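PDB 5K04: N-terminal acetyltransferase B complex subunit MDM20, which serves as the non-catalytic, TPR-like helical subunit of the NatB complex, probably wrapping and supporting the catalytic subunit NAT3 in N-terminal protein acetylation. Local coordinates for residues 720-723 and 727-730; 382-387 and 392-397; 656-661 and 712-717; 354-359 and 399-404; 408-413 and 557-562. One frame throughout, in Å; residues are numbered along the deposited sequence.

Interaction 1 of 5, residues 720-723 and 727-730; sequences FEPP and DISQ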
# COMPACT_ATOMS: atom_id res chain seq x y z
N PHE A 720 14.68 37.60 -0.18
CA PHE A 720 15.21 36.29 -0.54
C PHE A 720 16.69 36.41 -0.82
O PHE A 720 17.10 37.18 -1.70
CB PHE A 720 14.48 35.73 -1.76
CG PHE A 720 13.12 35.23 -1.46
CD1 PHE A 720 12.95 34.00 -0.83
CD2 PHE A 720 12.00 35.97 -1.81
CE1 PHE A 720 11.70 33.52 -0.55
CE2 PHE A 720 10.73 35.50 -1.53
CZ PHE A 720 10.58 34.27 -0.91
N GLU A 721 17.49 35.66 -0.06
CA GLU A 721 18.92 35.50 -0.30
C GLU A 721 19.14 34.01 -0.55
O GLU A 721 19.63 33.29 0.32
CB GLU A 721 19.76 36.00 0.88
CG GLU A 721 19.70 37.50 1.08
CD GLU A 721 20.65 37.99 2.16
OE1 GLU A 721 21.84 38.22 1.85
OE2 GLU A 721 20.20 38.12 3.32
N PRO A 722 18.77 33.54 -1.75
CA PRO A 722 18.93 32.10 -2.03
C PRO A 722 20.38 31.73 -2.07
O PRO A 722 21.27 32.56 -2.36
CB PRO A 722 18.26 31.95 -3.41
CG PRO A 722 17.69 33.30 -3.77
CD PRO A 722 18.44 34.30 -2.95
N PRO A 723 20.72 30.46 -1.77
CA PRO A 723 22.12 30.03 -1.77
C PRO A 723 22.71 29.80 -3.15
O PRO A 723 23.94 29.68 -3.27
CB PRO A 723 22.08 28.72 -0.97
CG PRO A 723 20.69 28.19 -1.22
CD PRO A 723 19.80 29.40 -1.31
N ASP A 727 15.77 32.29 -10.20
CA ASP A 727 14.76 33.33 -10.36
C ASP A 727 13.63 33.05 -9.37
O ASP A 727 12.96 32.02 -9.46
CB ASP A 727 14.22 33.37 -11.78
CG ASP A 727 13.16 34.45 -11.97
OD1 ASP A 727 13.50 35.66 -11.83
OD2 ASP A 727 12.00 34.09 -12.26
N ILE A 728 13.45 33.97 -8.42
CA ILE A 728 12.33 33.89 -7.49
C ILE A 728 11.04 34.33 -8.17
O ILE A 728 9.95 33.85 -7.83
CB ILE A 728 12.62 34.76 -6.25
CG1 ILE A 728 14.02 34.49 -5.72
CG2 ILE A 728 11.60 34.48 -5.16
CD1 ILE A 728 14.28 33.05 -5.41
N SER A 729 11.17 35.22 -9.16
CA SER A 729 10.05 36.00 -9.67
C SER A 729 8.95 35.11 -10.24
O SER A 729 7.77 35.27 -9.92
CB SER A 729 10.56 36.97 -10.74
OG SER A 729 9.51 37.71 -11.33
N GLN A 730 9.33 34.17 -11.11
CA GLN A 730 8.36 33.32 -11.78
C GLN A 730 7.57 32.48 -10.78
O GLN A 730 6.38 32.22 -10.99
CB GLN A 730 9.08 32.42 -12.79
CG GLN A 730 8.17 31.42 -13.46
CD GLN A 730 6.93 32.07 -14.04
OE1 GLN A 730 7.00 33.11 -14.70
NE2 GLN A 730 5.77 31.47 -13.78
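In the irregular link between helix 707-717 and helix 729-747, near the C-terminal end of this helical-repeat subunit, F720 and P722 close over I728, and the chain folds back on itself to form a small apolar cluster at the surface. I728 supplies both branches of the contact. Its CG2 methyl lies over one face of the F720 ring, a CH-pi contact 4.0 Å from the ring centroid and 23° off the ring normal. The methyl is displaced from the centre toward the rim, so that its closest ring atom is F720 CD2, at 3.7 Å from I728 CG2. The other branch diverges from it: chi1 (-47°) sets CG1 beside the backbone N and the bend at chi2 then brings I728 CD1 against P722 CG, the outer corner of the pyrrolidine, at 3.8 Å. No hydrogen bond joins the two segments, and the cluster is completed by helix 388-404, whose I392 and K393 pack against F720 while V396 packs against I728. Just before I728 the chain prepares its helical turn with a capping bond, in which D727 OD2 accepts from Q730 N at 2.9 Å, the N-H arriving from above the carboxylate plane.

Interaction 2 of 5, residues 382-387 and 392-397; sequences SDLDSS and IKNIVL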
# COMPACT_ATOMS: atom_id res chain seq x y z
N SER A 382 17.37 20.13 6.16
CA SER A 382 17.91 20.72 7.38
C SER A 382 17.54 22.18 7.53
O SER A 382 17.48 22.70 8.65
CB SER A 382 19.43 20.57 7.41
OG SER A 382 19.80 19.21 7.43
N ASP A 383 17.30 22.87 6.41
CA ASP A 383 16.98 24.29 6.44
C ASP A 383 15.50 24.58 6.70
O ASP A 383 15.16 25.72 7.00
CB ASP A 383 17.41 24.93 5.11
CG ASP A 383 17.18 26.43 5.07
OD1 ASP A 383 17.71 27.14 5.96
OD2 ASP A 383 16.51 26.90 4.13
N LEU A 384 14.63 23.57 6.60
CA LEU A 384 13.18 23.79 6.68
C LEU A 384 12.79 24.18 8.10
O LEU A 384 13.13 23.48 9.06
CB LEU A 384 12.43 22.54 6.25
CG LEU A 384 12.53 22.19 4.77
CD1 LEU A 384 11.91 20.84 4.52
CD2 LEU A 384 11.86 23.26 3.89
N ASP A 385 12.09 25.30 8.24
CA ASP A 385 11.70 25.80 9.55
C ASP A 385 10.21 26.10 9.68
O ASP A 385 9.79 26.62 10.72
CB ASP A 385 12.53 27.05 9.91
CG ASP A 385 12.20 28.30 9.04
OD1 ASP A 385 11.15 28.33 8.36
OD2 ASP A 385 13.00 29.26 9.07
N SER A 386 9.39 25.79 8.65
CA SER A 386 7.94 25.94 8.57
C SER A 386 7.50 27.39 8.37
O SER A 386 6.33 27.63 8.13
CB SER A 386 7.21 25.37 9.79
OG SER A 386 7.40 26.21 10.92
N SER A 387 8.41 28.36 8.42
CA SER A 387 8.02 29.71 8.07
C SER A 387 7.70 29.77 6.57
O SER A 387 8.38 29.13 5.78
CB SER A 387 9.13 30.71 8.42
OG SER A 387 10.17 30.70 7.47
N ILE A 392 8.69 28.84 0.69
CA ILE A 392 8.69 29.34 -0.67
C ILE A 392 10.10 29.35 -1.24
O ILE A 392 10.32 28.96 -2.40
CB ILE A 392 8.04 30.73 -0.71
CG1 ILE A 392 6.53 30.63 -0.45
CG2 ILE A 392 8.33 31.43 -2.03
CD1 ILE A 392 5.84 31.99 -0.33
N LYS A 393 11.07 29.79 -0.45
CA LYS A 393 12.46 29.77 -0.90
C LYS A 393 12.86 28.37 -1.33
O LYS A 393 13.42 28.16 -2.42
CB LYS A 393 13.39 30.29 0.20
CG LYS A 393 14.89 30.10 -0.11
CD LYS A 393 15.81 30.47 1.05
CE LYS A 393 15.86 29.39 2.10
NZ LYS A 393 16.80 29.70 3.18
N ASN A 394 12.54 27.37 -0.50
CA ASN A 394 12.95 26.01 -0.81
C ASN A 394 12.11 25.38 -1.91
O ASN A 394 12.61 24.50 -2.61
CB ASN A 394 12.96 25.19 0.48
CG ASN A 394 14.21 25.48 1.32
OD1 ASN A 394 15.33 25.31 0.86
ND2 ASN A 394 14.01 25.96 2.54
N ILE A 395 10.86 25.83 -2.10
CA ILE A 395 10.12 25.48 -3.31
C ILE A 395 10.90 25.91 -4.56
O ILE A 395 11.00 25.17 -5.55
CB ILE A 395 8.72 26.11 -3.29
CG1 ILE A 395 7.78 25.31 -2.38
CG2 ILE A 395 8.15 26.20 -4.70
CD1 ILE A 395 6.41 25.96 -2.17
N VAL A 396 11.44 27.14 -4.54
CA VAL A 396 12.22 27.64 -5.66
C VAL A 396 13.46 26.79 -5.90
O VAL A 396 13.85 26.52 -7.04
CB VAL A 396 12.59 29.12 -5.41
CG1 VAL A 396 13.47 29.64 -6.51
CG2 VAL A 396 11.33 29.95 -5.29
N LEU A 397 14.09 26.33 -4.81
CA LEU A 397 15.30 25.53 -4.97
C LEU A 397 14.98 24.13 -5.50
O LEU A 397 15.67 23.64 -6.40
CB LEU A 397 16.05 25.46 -3.63
CG LEU A 397 16.58 26.80 -3.08
CD1 LEU A 397 17.08 26.70 -1.63
CD2 LEU A 397 17.69 27.35 -3.97
O HOH W 1 17.47 29.88 6.38
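K393 and N394, neighbours on helix 388-404, both donate to the carboxylate of D383 at the end of helix 372-383, tying together two successive helices of the TPR-like region across the short turn between them. Along the second helix, K393 comes first. Its chain leaves with CG anti to the backbone N and bends at chi3 (79°), which carries the ammonium across the D383 side chain at about a right angle. There NZ forms a salt bridge with D383 OD2 at 3.0 Å, on the syn side of the carboxylate. A water bound to D383 OD1 at 2.8 Å also makes a weak bond with K393 NZ, linking the second carboxylate oxygen to the same ammonium. Next, N394 gives its ND2 to D383 OD2 at 3.1 Å in a nearly straight bond, 172° at the hydrogen, on the anti side. The acceptor lies close to the amide plane of N394, although amide and carboxylate are themselves turned 73° apart. One oxygen is thus gripped by two donors from opposite faces of its plane, which restrains the rotation of the carboxylate; the lysine charge would be expected to stabilise its ionised form. The largely buried amide also packs on I380 and L418. Farther along, L397 turns to I380 of the preceding helix. Across the segments, L384 supplies the apolar contact to N394, with L384 CD2 3.7 Å from N394 ND2.

Interaction 3 of 5, residues 656-661 and 712-717; sequences NLLSGE and HEIIDS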
# COMPACT_ATOMS: atom_id res chain seq x y z
N ASN A 656 -1.02 32.97 10.46
CA ASN A 656 -0.19 32.93 9.26
C ASN A 656 -1.11 32.70 8.07
O ASN A 656 -1.47 31.56 7.76
CB ASN A 656 0.86 31.83 9.36
CG ASN A 656 1.53 31.54 8.01
OD1 ASN A 656 1.66 32.43 7.17
ND2 ASN A 656 1.93 30.30 7.81
N LEU A 657 -1.46 33.79 7.38
CA LEU A 657 -2.42 33.71 6.28
C LEU A 657 -1.95 32.82 5.14
O LEU A 657 -2.78 32.30 4.39
CB LEU A 657 -2.72 35.12 5.75
CG LEU A 657 -3.66 35.92 6.65
CD1 LEU A 657 -3.76 37.38 6.23
CD2 LEU A 657 -5.00 35.27 6.59
N LEU A 658 -0.63 32.63 4.99
CA LEU A 658 -0.11 31.77 3.93
C LEU A 658 -0.24 30.28 4.25
O LEU A 658 -0.09 29.45 3.34
CB LEU A 658 1.35 32.14 3.65
CG LEU A 658 1.56 33.51 3.00
CD1 LEU A 658 3.04 33.78 2.94
CD2 LEU A 658 0.96 33.61 1.61
N SER A 659 -0.52 29.92 5.51
CA SER A 659 -0.74 28.52 5.87
C SER A 659 -1.91 27.92 5.10
O SER A 659 -2.98 28.53 4.97
CB SER A 659 -1.02 28.37 7.36
OG SER A 659 -1.31 27.01 7.66
N GLY A 660 -1.68 26.70 4.61
CA GLY A 660 -2.71 25.94 3.90
C GLY A 660 -3.96 25.66 4.70
O GLY A 660 -4.99 25.31 4.11
N GLU A 661 -3.91 25.79 6.04
CA GLU A 661 -5.10 25.58 6.85
C GLU A 661 -6.23 26.52 6.48
O GLU A 661 -7.38 26.23 6.79
CB GLU A 661 -4.84 25.82 8.34
CG GLU A 661 -3.78 24.99 8.96
CD GLU A 661 -3.28 25.64 10.21
OE1 GLU A 661 -2.15 26.16 10.20
OE2 GLU A 661 -4.05 25.68 11.19
N HIS A 712 -0.86 38.16 -0.86
CA HIS A 712 -0.01 38.73 -1.91
C HIS A 712 0.95 39.78 -1.34
O HIS A 712 2.09 39.90 -1.81
CB HIS A 712 -0.88 39.34 -3.02
CG HIS A 712 -1.55 38.31 -3.87
ND1 HIS A 712 -2.27 38.64 -5.00
CD2 HIS A 712 -1.60 36.96 -3.76
CE1 HIS A 712 -2.73 37.53 -5.56
NE2 HIS A 712 -2.33 36.50 -4.83
N GLU A 713 0.49 40.57 -0.36
CA GLU A 713 1.33 41.60 0.25
C GLU A 713 2.47 40.99 1.06
O GLU A 713 3.60 41.49 1.03
CB GLU A 713 0.48 42.52 1.13
CG GLU A 713 -0.52 43.37 0.37
CD GLU A 713 -1.40 44.23 1.27
OE1 GLU A 713 -1.42 44.00 2.50
OE2 GLU A 713 -2.08 45.14 0.74
N ILE A 714 2.18 39.92 1.80
CA ILE A 714 3.21 39.25 2.59
C ILE A 714 4.27 38.67 1.68
O ILE A 714 5.48 38.76 1.96
CB ILE A 714 2.56 38.15 3.48
CG1 ILE A 714 1.55 38.76 4.46
CG2 ILE A 714 3.62 37.34 4.21
CD1 ILE A 714 0.55 37.72 5.01
N ILE A 715 3.85 38.08 0.56
CA ILE A 715 4.76 37.48 -0.40
C ILE A 715 5.66 38.53 -1.03
O ILE A 715 6.87 38.34 -1.15
CB ILE A 715 3.93 36.71 -1.45
CG1 ILE A 715 3.41 35.41 -0.83
CG2 ILE A 715 4.74 36.47 -2.72
CD1 ILE A 715 2.42 34.65 -1.72
N ASP A 716 5.08 39.68 -1.42
CA ASP A 716 5.86 40.74 -2.05
C ASP A 716 6.82 41.40 -1.06
O ASP A 716 7.85 41.94 -1.47
CB ASP A 716 4.93 41.80 -2.65
CG ASP A 716 4.17 41.30 -3.87
OD1 ASP A 716 4.55 40.27 -4.48
OD2 ASP A 716 3.18 41.97 -4.24
N SER A 717 6.50 41.37 0.23
CA SER A 717 7.38 41.94 1.25
C SER A 717 8.49 41.01 1.67
O SER A 717 9.38 41.43 2.42
CB SER A 717 6.57 42.34 2.49
OG SER A 717 6.18 41.17 3.20
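L658 meets I714 and I715 where a type I beta turn, N656 to S659, is laid against helix 707-717 in the C-terminal helical region. The tight part is wholly apolar and largely buried. Of the two methyls of L658, CD1 touches I714 CG2 at 3.8 Å, while CD2 faces I715, 3.8 Å from I715 CD1. L658 and I714 slide past each other in opposite directions, whereas I715 crosses the leucine at a slant and presents both CG1 and CD1 to it. I715 holds CG1 anti to its carbonyl carbon (chi1 -74°), a setting that carries its long branch round to the leucine fork. P388 of helix 388-404 also covers L658, and I739 of helix 729-747 packs on I715.

The contact is looser at L657, whose CB is 4.2 Å from CD1 of the partly exposed I714. Beyond it the helix turns solvent-facing residues outward, E713 and D716 among them, with D716 in a salt bridge to K736. Some polar groups of the turn are held locally. N656 OD1 accepts from L658 N, an Asx turn, with the donor well above the carbonyl plane, and S659 OG caps E661 N ahead of helix 661-682. At the end of helix 707-717, S717 OG donates back to I714 O at 2.8 Å.

Interaction 4 of 5, residues 354-359 and 399-404; sequences DVYERF and KHLLEQ
Y356 and L401 mark the closest backbone approach of two helical segments whose CA atoms stay 9.8 Å apart there, a separation bridged by side chains alone. Helix 353-358 offers a single residue, Y356; the last turns of helix 388-404 answer with H400 and L401. With CG anti to the backbone N (chi1 172°), the tyrosine stretches across the gap, and its ring rests against L401. The leucine methyl CD2 approaches obliquely, 3.3 Å from Y356 CE1 and also near CZ, an unusually close apolar contact. The phenol oxygen continues past the leucine to H400. It sits in the plane of the imidazole, at the ring edge, with Y356 OH 3.1 Å from H400 CE1 and 3.4 Å from ND1. H400 also has CG anti to its backbone N (chi1 -179°), a torsion that swings the ring out to meet the hydroxyl. Around this buried pairing, T376 of helix 372-383 packs on both Y356 and L401, while I724 and V726 of the C-terminal link touch H400. A helix packed against the next but one in the chain, with the intervening helix 372-383 contributing to the same core, is consistent with the layered stacking of an alpha-helical repeat protein of the TPR clan.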
# COMPACT_ATOMS: atom_id res chain seq x y z
N ASP A 354 28.47 24.07 -2.14
CA ASP A 354 29.77 24.12 -2.80
C ASP A 354 29.95 22.92 -3.73
O ASP A 354 30.49 23.05 -4.83
CB ASP A 354 30.90 24.19 -1.77
CG ASP A 354 30.89 23.02 -0.79
OD1 ASP A 354 29.79 22.57 -0.38
OD2 ASP A 354 31.98 22.54 -0.43
N VAL A 355 29.47 21.74 -3.31
CA VAL A 355 29.60 20.56 -4.15
C VAL A 355 28.59 20.62 -5.28
O VAL A 355 28.90 20.27 -6.43
CB VAL A 355 29.42 19.28 -3.31
CG1 VAL A 355 29.55 18.05 -4.20
CG2 VAL A 355 30.43 19.24 -2.19
N TYR A 356 27.36 21.06 -4.98
CA TYR A 356 26.37 21.31 -6.01
C TYR A 356 26.93 22.20 -7.12
O TYR A 356 26.79 21.90 -8.31
CB TYR A 356 25.11 21.95 -5.41
CG TYR A 356 24.16 22.40 -6.49
CD1 TYR A 356 23.32 21.49 -7.12
CD2 TYR A 356 24.15 23.72 -6.93
CE1 TYR A 356 22.48 21.88 -8.14
CE2 TYR A 356 23.32 24.13 -7.96
CZ TYR A 356 22.48 23.21 -8.56
OH TYR A 356 21.64 23.63 -9.57
N GLU A 357 27.59 23.30 -6.75
CA GLU A 357 28.13 24.21 -7.77
C GLU A 357 29.18 23.54 -8.65
O GLU A 357 29.39 23.97 -9.78
CB GLU A 357 28.71 25.46 -7.11
CG GLU A 357 27.66 26.40 -6.50
CD GLU A 357 26.77 27.09 -7.54
OE1 GLU A 357 27.06 27.00 -8.75
OE2 GLU A 357 25.76 27.71 -7.13
N ARG A 358 29.83 22.48 -8.16
CA ARG A 358 30.82 21.76 -8.95
C ARG A 358 30.21 20.66 -9.80
O ARG A 358 30.87 20.18 -10.73
CB ARG A 358 31.89 21.15 -8.03
CG ARG A 358 32.93 22.14 -7.54
CD ARG A 358 33.59 21.64 -6.26
NE ARG A 358 34.24 20.34 -6.46
CZ ARG A 358 34.51 19.48 -5.48
NH1 ARG A 358 34.19 19.76 -4.22
NH2 ARG A 358 35.10 18.32 -5.77
N PHE A 359 28.98 20.24 -9.52
CA PHE A 359 28.33 19.16 -10.26
C PHE A 359 26.84 19.47 -10.48
O PHE A 359 25.98 18.60 -10.33
CB PHE A 359 28.47 17.83 -9.52
CG PHE A 359 29.88 17.48 -9.11
CD1 PHE A 359 30.37 17.87 -7.88
CD2 PHE A 359 30.69 16.71 -9.93
CE1 PHE A 359 31.67 17.54 -7.49
CE2 PHE A 359 31.99 16.37 -9.54
CZ PHE A 359 32.48 16.79 -8.32
N LYS A 399 12.34 23.16 -7.37
CA LYS A 399 12.02 23.32 -8.78
C LYS A 399 13.28 23.54 -9.62
O LYS A 399 13.39 23.03 -10.73
CB LYS A 399 11.05 24.49 -8.99
CG LYS A 399 9.70 24.29 -8.33
CD LYS A 399 8.86 25.55 -8.39
CE LYS A 399 8.57 25.95 -9.83
NZ LYS A 399 8.01 27.32 -9.89
N HIS A 400 14.23 24.32 -9.10
CA HIS A 400 15.44 24.59 -9.87
C HIS A 400 16.25 23.32 -10.08
O HIS A 400 16.70 23.03 -11.19
CB HIS A 400 16.30 25.65 -9.19
CG HIS A 400 17.54 25.97 -9.95
ND1 HIS A 400 18.76 25.40 -9.67
CD2 HIS A 400 17.74 26.76 -11.03
CE1 HIS A 400 19.66 25.84 -10.52
NE2 HIS A 400 19.07 26.67 -11.36
N LEU A 401 16.44 22.54 -9.01
CA LEU A 401 17.10 21.25 -9.10
C LEU A 401 16.38 20.31 -10.07
O LEU A 401 17.02 19.57 -10.82
CB LEU A 401 17.20 20.62 -7.71
CG LEU A 401 17.89 21.49 -6.66
CD1 LEU A 401 17.87 20.83 -5.29
CD2 LEU A 401 19.31 21.85 -7.08
N LEU A 402 15.04 20.33 -10.07
CA LEU A 402 14.27 19.41 -10.91
C LEU A 402 14.33 19.77 -12.39
O LEU A 402 14.00 18.93 -13.22
CB LEU A 402 12.80 19.36 -10.44
CG LEU A 402 12.53 18.50 -9.19
CD1 LEU A 402 11.18 18.76 -8.53
CD2 LEU A 402 12.66 17.02 -9.55
N GLU A 403 14.74 21.01 -12.73
CA GLU A 403 14.93 21.39 -14.14
C GLU A 403 16.00 20.52 -14.80
O GLU A 403 15.86 20.11 -15.96
CB GLU A 403 15.34 22.87 -14.26
CG GLU A 403 14.31 23.92 -13.88
CD GLU A 403 14.91 25.32 -13.79
OE1 GLU A 403 16.05 25.49 -14.25
OE2 GLU A 403 14.24 26.24 -13.25
N GLN A 404 17.08 20.28 -14.09
CA GLN A 404 18.20 19.49 -14.58
C GLN A 404 18.13 18.03 -14.13
O GLN A 404 18.62 17.15 -14.84
CB GLN A 404 19.50 20.13 -14.10
CG GLN A 404 20.73 19.66 -14.80
CD GLN A 404 20.91 20.29 -16.15
OE1 GLN A 404 20.32 21.33 -16.44
NE2 GLN A 404 21.71 19.65 -16.99

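Interaction 5 of 5, residues 408-413 and 557-562; sequences NYKLKL and NGLEKI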
# COMPACT_ATOMS: atom_id res chain seq x y z
N ASN A 408 13.96 12.96 -10.48
CA ASN A 408 14.31 12.69 -9.09
C ASN A 408 13.04 12.72 -8.26
O ASN A 408 12.47 13.79 -8.01
CB ASN A 408 15.32 13.69 -8.57
CG ASN A 408 15.85 13.32 -7.19
OD1 ASN A 408 15.09 12.88 -6.31
ND2 ASN A 408 17.14 13.49 -6.99
N TYR A 409 12.58 11.54 -7.84
CA TYR A 409 11.29 11.44 -7.19
C TYR A 409 11.33 12.02 -5.77
O TYR A 409 10.34 12.60 -5.32
CB TYR A 409 10.81 9.98 -7.19
CG TYR A 409 11.55 9.04 -6.25
CD1 TYR A 409 11.28 9.02 -4.89
CD2 TYR A 409 12.50 8.15 -6.74
CE1 TYR A 409 11.94 8.15 -4.03
CE2 TYR A 409 13.18 7.28 -5.87
CZ TYR A 409 12.90 7.28 -4.52
OH TYR A 409 13.55 6.41 -3.66
N LYS A 410 12.46 11.88 -5.07
CA LYS A 410 12.51 12.41 -3.71
C LYS A 410 12.31 13.92 -3.72
O LYS A 410 11.59 14.46 -2.89
CB LYS A 410 13.83 12.04 -3.02
CG LYS A 410 13.91 10.56 -2.66
CD LYS A 410 14.90 10.30 -1.53
CE LYS A 410 16.31 10.61 -1.91
NZ LYS A 410 16.80 9.75 -2.99
N LEU A 411 12.93 14.61 -4.68
CA LEU A 411 12.73 16.05 -4.79
C LEU A 411 11.28 16.36 -5.10
O LEU A 411 10.73 17.35 -4.59
CB LEU A 411 13.65 16.66 -5.86
CG LEU A 411 15.18 16.48 -5.76
CD1 LEU A 411 15.89 17.12 -6.98
CD2 LEU A 411 15.72 17.07 -4.46
N LYS A 412 10.65 15.54 -5.95
CA LYS A 412 9.25 15.73 -6.30
C LYS A 412 8.34 15.55 -5.10
O LYS A 412 7.43 16.36 -4.86
CB LYS A 412 8.86 14.77 -7.41
CG LYS A 412 9.40 15.15 -8.78
CD LYS A 412 8.89 14.24 -9.85
CE LYS A 412 9.38 14.68 -11.24
NZ LYS A 412 8.67 13.84 -12.27
N LEU A 413 8.58 14.50 -4.30
CA LEU A 413 7.74 14.27 -3.13
C LEU A 413 7.84 15.43 -2.17
O LEU A 413 6.83 15.90 -1.63
CB LEU A 413 8.13 12.97 -2.44
CG LEU A 413 7.95 11.68 -3.25
CD1 LEU A 413 8.43 10.49 -2.46
CD2 LEU A 413 6.52 11.51 -3.62
N ASN A 557 14.51 8.27 1.91
CA ASN A 557 15.40 7.16 1.58
C ASN A 557 16.83 7.66 1.44
O ASN A 557 17.11 8.54 0.62
CB ASN A 557 14.94 6.49 0.28
CG ASN A 557 15.40 5.06 0.17
OD1 ASN A 557 14.86 4.17 0.83
ND2 ASN A 557 16.39 4.82 -0.68
N GLY A 558 17.72 7.12 2.27
CA GLY A 558 19.09 7.57 2.30
C GLY A 558 19.33 8.78 3.16
O GLY A 558 20.47 9.26 3.25
N LEU A 559 18.28 9.31 3.79
CA LEU A 559 18.39 10.40 4.75
C LEU A 559 17.98 9.90 6.12
O LEU A 559 17.31 8.87 6.25
CB LEU A 559 17.51 11.59 4.38
CG LEU A 559 17.64 12.35 3.06
CD1 LEU A 559 17.12 11.53 1.89
CD2 LEU A 559 16.83 13.61 3.20
N GLU A 560 18.39 10.64 7.14
CA GLU A 560 17.92 10.39 8.49
C GLU A 560 16.62 11.16 8.68
O GLU A 560 16.59 12.39 8.52
CB GLU A 560 18.96 10.82 9.52
CG GLU A 560 18.57 10.44 10.94
CD GLU A 560 19.30 11.25 12.00
OE1 GLU A 560 20.39 11.80 11.70
OE2 GLU A 560 18.78 11.34 13.13
N LYS A 561 15.54 10.44 9.01
CA LYS A 561 14.25 11.08 9.26
C LYS A 561 14.29 11.90 10.54
O LYS A 561 14.65 11.40 11.61
CB LYS A 561 13.13 10.05 9.34
CG LYS A 561 11.76 10.69 9.58
CD LYS A 561 10.65 9.82 9.05
CE LYS A 561 9.29 10.51 9.18
NZ LYS A 561 8.24 9.84 8.32
N ILE A 562 13.95 13.18 10.42
CA ILE A 562 13.87 14.11 11.53
C ILE A 562 12.47 14.71 11.52
O ILE A 562 11.71 14.56 10.57
CB ILE A 562 14.92 15.23 11.44
CG1 ILE A 562 14.73 16.06 10.17
CG2 ILE A 562 16.32 14.67 11.51
CD1 ILE A 562 15.53 17.32 10.18
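The Y409 ring and the N557 amide stand 47° apart, neither stacked on the other: the phenol reaches N557 with its hydroxyl, OH lying 4.2 Å from N557 CB. They belong to the join between the first turn of helix 409-419, in the TPR-like region, and an irregular loop, beside the catalytic subunit. The Y409 side chain packs on P17 of the NAT3 chain and lies about 11 Å from bound coenzyme A, while N557 OD1 accepts a hydrogen bond from Q53 of NAT3. Both the loop and the helix thus face NAT3.

K410 makes the larger share of the contact on the helix side, its aliphatic chain running alongside the loop. Bends at chi3 (-65°) and chi4 (-64°) curl its end back, laying CE 3.4 Å from N557 O. The ammonium goes on to a salt bridge with E374 of helix 372-383. N408 caps the helix start through OD1, which accepts from L411 N at 3.2 Å, the donor above the carbonyl plane. Farther along the loop, L559 slides past the lysine in the opposite direction, L377 packing on both, and its CD1 comes to 4.0 Å from K410 CE.

How the interactions relate
From the N terminus, interaction 4 opens the first loop, which closes where helix 353-358 meets the end of helix 388-404. Interaction 2 lies within it, joining helix 372-383 to the start of the same helix. Past it, interaction 5 opens on helix 409-419 and closes a long excursion at the loop before helix 571-584, on the side facing NAT3; its first segment packs on L401 and L402 of interaction 4. Interaction 3 then links the turn before helix 661-682 to helix 707-717, and interaction 1 closes the short link that follows. No two loops cross. Helix 388-404 unites them spatially: I392 touches I715 of interaction 3, while F720 and I728 of interaction 1 cover I392, K393 and V396.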